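Putative sugar ABC transporter (Yersinia enterocolitica subsp. enterocolitica 8081, PDB 5ULB) probably serves as the periplasmic sugar-binding component of an ABC importer, holding methylthioribose-like sugars, here a selenium analogue of methylthioribose, between its two lobes. Local coordinates at residues 207-218 / 232-243. Numbering follows the deposited sequence. Where two conformers were deposited one is given.
Sequences DAIWGTWDAFTQ and IKLYSIDISNQD
From Ala208-Lys233 to Gly211-Ser236, strands 208-211 and 233-237 pair in parallel, the axes of these short segments 4.8 Å apart and 18° askew, in a beta-alpha-beta unit of the periplasmic binding protein fold. Backbone hydrogen bonds alternate along the pair, as in Ile209 N to Lys233 O and Tyr235 N to Ile209 O. On the face turned to the connecting helix 214-226, branched aliphatic residues suit the dry interior: Leu234 CD2 lies 3.6 Å from Ile209 CB, the two side chains running alongside each other. On the other face Ile237 CD1 meets Trp210 CZ2 at 4.0 Å; the indole's NE1 is hydrogen-bonded to Ser131 OG.

Gly211 leaves room for the helix to fold back over the strand, since a beta carbon there would collide with Thr217 OG1. That hydroxyl sits 2.7 Å from Ser236 OG, which donates to Ile237 O; short hydroxyl side chains suit this close approach of helix and strand.

At the C-terminal ends of the strands, Asp238 belongs to the ligand pocket together with Thr212 and Trp213. A carboxylate suits this place because its two oxygens serve two sides: OD2 accepts from Asp214 N (3.1 Å) through the anti lone pair and approaches the Trp213 ring at its edge, while OD1 lies close to O2 of the bound sugar. Beside the pocket, the long amide of Gln218, stretched beyond CG, can span to both Asp32 and Asp243. Gln218 NE2 gives Asp243 OD1 a nearly straight bond of 2.8 Å (165°), arriving on the syn side, 23° out of the carboxylate plane.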
ATOM      1  N   ASP A 207      23.197 -13.173  -3.297  1.00 10.90           N
ATOM      2  CA  ASP A 207      23.678 -11.791  -3.169  1.00 12.32           C
ATOM      3  C   ASP A 207      22.682 -10.801  -2.594  1.00 11.05           C
ATOM      4  O   ASP A 207      23.061  -9.884  -1.833  1.00 11.45           O
ATOM      5  CB  ASP A 207      24.123 -11.298  -4.568  1.00 13.57           C
ATOM      6  CG  ASP A 207      25.255 -12.145  -5.130  1.00 14.68           C
ATOM      7  OD1 ASP A 207      26.254 -12.218  -4.412  1.00 20.75           O
ATOM      8  OD2 ASP A 207      25.074 -12.815  -6.182  1.00 17.15           O
ATOM      9  N   ALA A 208      21.375 -10.953  -2.965  1.00 10.67           N
ATOM     10  CA  ALA A 208      20.425  -9.963  -2.601  1.00  9.68           C
ATOM     11  C   ALA A 208      19.035 -10.579  -2.579  1.00  9.29           C
ATOM     12  O   ALA A 208      18.780 -11.598  -3.207  1.00 10.12           O
ATOM     13  CB  ALA A 208      20.513  -8.741  -3.557  1.00 11.36           C
ATOM     14  N   ILE A 209      18.124  -9.836  -1.912  1.00  8.95           N
ATOM     15  CA  ILE A 209      16.707 -10.174  -1.865  1.00  8.88           C
ATOM     16  C   ILE A 209      15.884  -8.955  -2.256  1.00  9.29           C
ATOM     17  O   ILE A 209      16.128  -7.865  -1.720  1.00 10.18           O
ATOM     18  CB  ILE A 209      16.317 -10.743  -0.467  1.00 10.16           C
ATOM     19  CG1 ILE A 209      17.117 -11.965  -0.152  1.00 11.21           C
ATOM     20  CG2 ILE A 209      14.827 -10.929  -0.350  1.00 11.02           C
ATOM     21  CD1 ILE A 209      16.904 -12.515   1.248  1.00 12.66           C
ATOM     22  N   TRP A 210      14.929  -9.171  -3.158  1.00  9.21           N
ATOM     23  CA  TRP A 210      13.980  -8.099  -3.514  1.00  9.24           C
ATOM     24  C   TRP A 210      12.641  -8.415  -2.904  1.00  9.19           C
ATOM     25  O   TRP A 210      12.010  -9.414  -3.262  1.00 10.27           O
ATOM     26  CB  TRP A 210      13.853  -7.988  -5.011  1.00 10.78           C
ATOM     27  CG  TRP A 210      12.915  -6.914  -5.510  1.00 10.28           C
ATOM     28  CD1 TRP A 210      12.885  -5.615  -5.061  1.00 10.67           C
ATOM     29  CD2 TRP A 210      11.845  -7.063  -6.419  1.00  9.15           C
ATOM     30  NE1 TRP A 210      11.894  -4.935  -5.704  1.00 10.60           N
ATOM     31  CE2 TRP A 210      11.249  -5.804  -6.526  1.00  9.80           C
ATOM     32  CE3 TRP A 210      11.349  -8.093  -7.194  1.00  9.78           C
ATOM     33  CZ2 TRP A 210      10.151  -5.557  -7.384  1.00 10.53           C
ATOM     34  CZ3 TRP A 210      10.321  -7.862  -8.005  1.00 11.00           C
ATOM     35  CH2 TRP A 210       9.714  -6.596  -8.083  1.00  9.82           C
ATOM     36  N   GLY A 211      12.227  -7.518  -1.963  1.00  8.55           N
ATOM     37  CA  GLY A 211      10.940  -7.721  -1.328  1.00  9.70           C
ATOM     38  C   GLY A 211       9.904  -6.757  -1.899  1.00 10.56           C
ATOM     39  O   GLY A 211      10.025  -5.538  -1.824  1.00 10.60           O
ATOM     40  N   THR A 212       8.797  -7.377  -2.442  1.00  8.82           N
ATOM     41  CA  THR A 212       7.780  -6.584  -3.129  1.00  8.69           C
ATOM     42  C   THR A 212       6.718  -6.016  -2.230  1.00  9.59           C
ATOM     43  O   THR A 212       5.920  -5.232  -2.646  1.00 10.65           O
ATOM     44  CB  THR A 212       7.127  -7.395  -4.218  1.00 10.24           C
ATOM     45  OG1 THR A 212       6.395  -8.495  -3.667  1.00 10.15           O
ATOM     46  CG2 THR A 212       8.121  -7.867  -5.248  1.00 11.38           C
ATOM     47  N   TRP A 213       6.819  -6.339  -0.926  1.00  9.00           N
ATOM     48  CA  TRP A 213       5.921  -5.835   0.105  1.00  8.45           C
ATOM     49  C   TRP A 213       6.707  -5.848   1.402  1.00  8.31           C
ATOM     50  O   TRP A 213       7.382  -6.837   1.676  1.00  9.84           O
ATOM     51  CB  TRP A 213       4.705  -6.759   0.267  1.00 10.09           C
ATOM     52  CG  TRP A 213       3.704  -6.556   1.355  1.00  8.75           C
ATOM     53  CD1 TRP A 213       3.338  -5.463   2.038  1.00  9.86           C
ATOM     54  CD2 TRP A 213       2.735  -7.587   1.697  1.00  9.69           C
ATOM     55  NE1 TRP A 213       2.221  -5.754   2.867  1.00 10.42           N
ATOM     56  CE2 TRP A 213       1.841  -7.040   2.648  1.00  9.83           C
ATOM     57  CE3 TRP A 213       2.643  -8.934   1.378  1.00 10.97           C
ATOM     58  CZ2 TRP A 213       0.807  -7.838   3.175  1.00  9.99           C
ATOM     59  CZ3 TRP A 213       1.581  -9.692   1.885  1.00 11.99           C
ATOM     60  CH2 TRP A 213       0.710  -9.094   2.796  1.00 12.06           C
ATOM     61  N   ASP A 214       6.661  -4.804   2.178  1.00  8.44           N
ATOM     62  CA  ASP A 214       7.535  -4.749   3.348  1.00  8.64           C
ATOM     63  C   ASP A 214       7.149  -5.772   4.428  1.00  9.89           C
ATOM     64  O   ASP A 214       8.001  -6.098   5.263  1.00 10.59           O
ATOM     65  CB  ASP A 214       7.704  -3.379   3.974  1.00 10.19           C
ATOM     66  CG  ASP A 214       6.455  -2.715   4.552  1.00 10.38           C
ATOM     67  OD1 ASP A 214       5.364  -3.214   4.274  1.00 11.32           O
ATOM     68  OD2 ASP A 214       6.703  -1.692   5.295  1.00 14.26           O
ATOM     69  N   ALA A 215       5.913  -6.336   4.378  1.00  9.18           N
ATOM     70  CA  ALA A 215       5.635  -7.465   5.268  1.00  9.52           C
ATOM     71  C   ALA A 215       6.536  -8.617   4.994  1.00  9.16           C
ATOM     72  O   ALA A 215       6.980  -9.320   5.927  1.00 10.81           O
ATOM     73  CB  ALA A 215       4.152  -7.868   5.124  1.00 10.53           C
ATOM     74  N   PHE A 216       6.816  -8.900   3.734  1.00  8.79           N
ATOM     75  CA  PHE A 216       7.780  -9.905   3.374  1.00  8.68           C
ATOM     76  C   PHE A 216       9.186  -9.493   3.787  1.00  9.01           C
ATOM     77  O   PHE A 216       9.902 -10.319   4.385  1.00  9.19           O
ATOM     78  CB  PHE A 216       7.775 -10.176   1.847  1.00  9.30           C
ATOM     79  CG  PHE A 216       6.503 -10.727   1.247  1.00  9.16           C
ATOM     80  CD1 PHE A 216       5.698 -11.633   1.911  1.00 10.18           C
ATOM     81  CD2 PHE A 216       6.110 -10.374  -0.052  1.00  9.91           C
ATOM     82  CE1 PHE A 216       4.592 -12.187   1.298  1.00 10.67           C
ATOM     83  CE2 PHE A 216       5.016 -10.910  -0.661  1.00 10.59           C
ATOM     84  CZ  PHE A 216       4.264 -11.822   0.019  1.00 11.55           C
ATOM     85  N   THR A 217       9.597  -8.287   3.490  1.00  8.32           N
ATOM     86  CA  THR A 217      10.948  -7.877   3.757  1.00  8.96           C
ATOM     87  C   THR A 217      11.228  -7.909   5.256  1.00  9.01           C
ATOM     88  O   THR A 217      12.332  -8.294   5.640  1.00  9.78           O
ATOM     89  CB  THR A 217      11.181  -6.477   3.211  1.00  9.37           C
ATOM     90  OG1 THR A 217      10.700  -6.444   1.855  1.00 10.40           O
ATOM     91  CG2 THR A 217      12.654  -6.111   3.234  1.00 11.60           C
ATOM     92  N   GLN A 218      10.235  -7.564   6.094  1.00  8.47           N
ATOM     93  CA  GLN A 218      10.453  -7.675   7.521  1.00  8.49           C
ATOM     94  C   GLN A 218      10.790  -9.093   7.927  1.00  8.53           C
ATOM     95  O   GLN A 218      11.652  -9.308   8.827  1.00 10.83           O
ATOM     96  CB  GLN A 218       9.202  -7.185   8.242  1.00 10.39           C
ATOM     97  CG  GLN A 218       8.975  -5.692   8.213  1.00 10.37           C
ATOM     98  CD  GLN A 218       7.548  -5.267   8.501  1.00 12.47           C
ATOM     99  OE1 GLN A 218       6.657  -6.132   8.805  1.00 14.43           O
ATOM    100  NE2 GLN A 218       7.283  -3.981   8.375  1.00 15.90           N
ATOM    101  N   ILE A 232      23.839 -10.612   2.778  1.00 10.98           N
ATOM    102  CA  ILE A 232      22.790 -10.459   1.742  1.00 10.37           C
ATOM    103  C   ILE A 232      22.144  -9.167   1.920  1.00 11.59           C
ATOM    104  O   ILE A 232      21.665  -8.815   2.973  1.00 13.41           O
ATOM    105  CB  ILE A 232      21.789 -11.644   1.874  1.00 10.58           C
ATOM    106  CG1 ILE A 232      22.485 -12.972   1.705  1.00 11.08           C
ATOM    107  CG2 ILE A 232      20.632 -11.430   0.943  1.00 11.05           C
ATOM    108  CD1 ILE A 232      21.584 -14.186   2.028  1.00 12.20           C
ATOM    109  N   LYS A 233      22.002  -8.385   0.814  1.00 11.07           N
ATOM    110  CA  LYS A 233      21.387  -7.077   0.858  1.00 11.33           C
ATOM    111  C   LYS A 233      19.907  -7.092   0.484  1.00 11.12           C
ATOM    112  O   LYS A 233      19.519  -7.837  -0.407  1.00 11.65           O
ATOM    113  CB  LYS A 233      22.191  -6.114  -0.043  1.00 14.64           C
ATOM    114  CG  LYS A 233      23.646  -5.957   0.439  1.00 16.54           C
ATOM    115  CD  LYS A 233      23.813  -5.770   1.981  1.00 26.83           C
ATOM    116  CE  LYS A 233      25.274  -5.710   2.450  1.00 38.18           C
ATOM    117  NZ  LYS A 233      25.491  -5.994   3.953  1.00 40.74           N
ATOM    118  N   LEU A 234      19.126  -6.277   1.178  1.00 10.24           N
ATOM    119  CA  LEU A 234      17.696  -6.231   0.997  1.00 10.71           C
ATOM    120  C   LEU A 234      17.217  -4.918   0.317  1.00  9.56           C
ATOM    121  O   LEU A 234      17.672  -3.835   0.725  1.00 11.01           O
ATOM    122  CB  LEU A 234      16.874  -6.268   2.308  1.00 15.11           C
ATOM    123  CG  LEU A 234      16.975  -7.394   3.185  1.00 16.49           C
ATOM    124  CD1 LEU A 234      16.290  -7.145   4.539  1.00 16.59           C
ATOM    125  CD2 LEU A 234      16.349  -8.606   2.486  1.00 22.13           C
ATOM    126  N   TYR A 235      16.331  -5.064  -0.654  1.00  9.32           N
ATOM    127  CA  TYR A 235      15.765  -3.934  -1.410  1.00  9.21           C
ATOM    128  C   TYR A 235      14.274  -4.132  -1.360  1.00  8.64           C
ATOM    129  O   TYR A 235      13.775  -5.152  -1.792  1.00 11.91           O
ATOM    130  CB  TYR A 235      16.289  -4.014  -2.848  1.00 10.71           C
ATOM    131  CG  TYR A 235      17.792  -3.873  -2.962  1.00 10.41           C
ATOM    132  CD1 TYR A 235      18.618  -4.933  -2.687  1.00 10.99           C
ATOM    133  CD2 TYR A 235      18.395  -2.652  -3.235  1.00 11.11           C
ATOM    134  CE1 TYR A 235      20.000  -4.789  -2.714  1.00 14.10           C
ATOM    135  CE2 TYR A 235      19.752  -2.494  -3.258  1.00 13.33           C
ATOM    136  CZ  TYR A 235      20.536  -3.578  -3.022  1.00 14.74           C
ATOM    137  OH  TYR A 235      21.897  -3.448  -2.998  1.00 19.03           O
ATOM    138  N   SER A 236      13.543  -3.099  -0.863  1.00  9.06           N
ATOM    139  CA  SER A 236      12.105  -3.236  -0.642  1.00  8.84           C
ATOM    140  C   SER A 236      11.276  -2.163  -1.277  1.00  9.54           C
ATOM    141  O   SER A 236      11.673  -1.020  -1.459  1.00  9.77           O
ATOM    142  CB  SER A 236      11.883  -3.244   0.922  1.00 10.51           C
ATOM    143  OG  SER A 236      10.603  -3.763   1.286  1.00 11.48           O
ATOM    144  N   ILE A 237      10.012  -2.535  -1.419  1.00  8.70           N
ATOM    145  CA  ILE A 237       8.871  -1.640  -1.618  1.00  8.75           C
ATOM    146  C   ILE A 237       8.156  -1.476  -0.265  1.00  8.62           C
ATOM    147  O   ILE A 237       8.179  -2.428   0.575  1.00 10.45           O
ATOM    148  CB  ILE A 237       7.973  -2.208  -2.713  1.00  8.74           C
ATOM    149  CG1 ILE A 237       8.744  -2.190  -4.076  1.00  9.78           C
ATOM    150  CG2 ILE A 237       6.668  -1.443  -2.846  1.00 10.19           C
ATOM    151  CD1 ILE A 237       8.092  -2.878  -5.208  1.00 10.74           C
ATOM    152  N   ASP A 238       7.587  -0.336  -0.063  1.00  8.98           N
ATOM    153  CA  ASP A 238       6.820   0.061   1.112  1.00  9.24           C
ATOM    154  C   ASP A 238       7.636   0.594   2.281  1.00  9.56           C
ATOM    155  O   ASP A 238       8.824   0.316   2.338  1.00 12.00           O
ATOM    156  CB  ASP A 238       5.832  -0.984   1.649  1.00  9.63           C
ATOM    157  CG  ASP A 238       4.919  -1.579   0.644  1.00  9.51           C
ATOM    158  OD1 ASP A 238       4.336  -0.808  -0.192  1.00 11.00           O
ATOM    159  OD2 ASP A 238       4.727  -2.851   0.685  1.00 11.69           O
ATOM    160  N   ILE A 239       6.992   1.303   3.198  1.00  9.53           N
ATOM    161  CA  ILE A 239       7.664   1.741   4.395  1.00  9.92           C
ATOM    162  C   ILE A 239       6.697   1.708   5.549  1.00 10.58           C
ATOM    163  O   ILE A 239       5.482   1.756   5.403  1.00 11.46           O
ATOM    164  CB  ILE A 239       8.200   3.224   4.249  1.00 11.61           C
ATOM    165  CG1 ILE A 239       9.282   3.594   5.223  1.00 13.30           C
ATOM    166  CG2 ILE A 239       7.077   4.240   4.214  1.00 13.65           C
ATOM    167  CD1 ILE A 239      10.540   2.771   5.066  1.00 14.18           C
ATOM    168  N   SER A 240       7.241   1.578   6.758  1.00  9.23           N
ATOM    169  CA  SER A 240       6.509   1.541   7.999  1.00 10.61           C
ATOM    170  C   SER A 240       7.478   1.940   9.096  1.00 11.07           C
ATOM    171  O   SER A 240       8.702   1.949   8.892  1.00 11.42           O
ATOM    172  CB  SER A 240       5.879   0.128   8.240  1.00 11.55           C
ATOM    173  OG  SER A 240       6.928  -0.764   8.559  1.00 15.97           O
ATOM    174  N   ASN A 241       6.969   2.163  10.320  1.00 11.38           N
ATOM    175  CA  ASN A 241       7.839   2.523  11.418  1.00 12.84           C
ATOM    176  C   ASN A 241       8.839   1.426  11.652  1.00 12.90           C
ATOM    177  O   ASN A 241      10.032   1.735  11.924  1.00 14.26           O
ATOM    178  CB  ASN A 241       7.043   2.787  12.684  1.00 14.89           C
ATOM    179  CG  ASN A 241       6.209   4.034  12.636  1.00 16.92           C
ATOM    180  OD1 ASN A 241       6.373   4.946  11.768  1.00 20.61           O
ATOM    181  ND2 ASN A 241       5.281   4.127  13.607  1.00 22.90           N
ATOM    182  N   GLN A 242       8.441   0.179  11.637  1.00 12.03           N
ATOM    183  CA  GLN A 242       9.350  -0.946  11.828  0.53 13.72           C
ATOM    184  C   GLN A 242      10.502  -0.918  10.843  1.00 12.41           C
ATOM    185  O   GLN A 242      11.641  -1.082  11.211  1.00 13.61           O
ATOM    186  CB  GLN A 242       8.588  -2.298  11.747  0.53 17.53           C
ATOM    187  CG  GLN A 242       9.479  -3.519  12.012  0.53 21.71           C
ATOM    188  CD  GLN A 242       8.825  -4.923  11.844  0.53 23.91           C
ATOM    189  OE1 GLN A 242       7.646  -5.013  11.633  0.53 30.39           O
ATOM    190  NE2 GLN A 242       9.604  -5.975  11.934  0.53 21.04           N
ATOM    191  N   ASP A 243      10.181  -0.690   9.584  1.00 12.48           N
ATOM    192  CA  ASP A 243      11.260  -0.750   8.567  1.00 11.54           C
ATOM    193  C   ASP A 243      12.305   0.293   8.848  1.00 10.63           C
ATOM    194  O   ASP A 243      13.497   0.056   8.638  1.00 12.20           O
ATOM    195  CB  ASP A 243      10.663  -0.456   7.122  1.00 11.37           C
ATOM    196  CG  ASP A 243       9.587  -1.300   6.712  1.00 12.82           C
ATOM    197  OD1 ASP A 243       9.292  -2.362   7.274  1.00 13.87           O
ATOM    198  OD2 ASP A 243       8.899  -0.890   5.693  1.00 14.99           O
TER
HETATM  199  O   HOH W   1       3.930  -0.436   4.592  1.00 12.40           O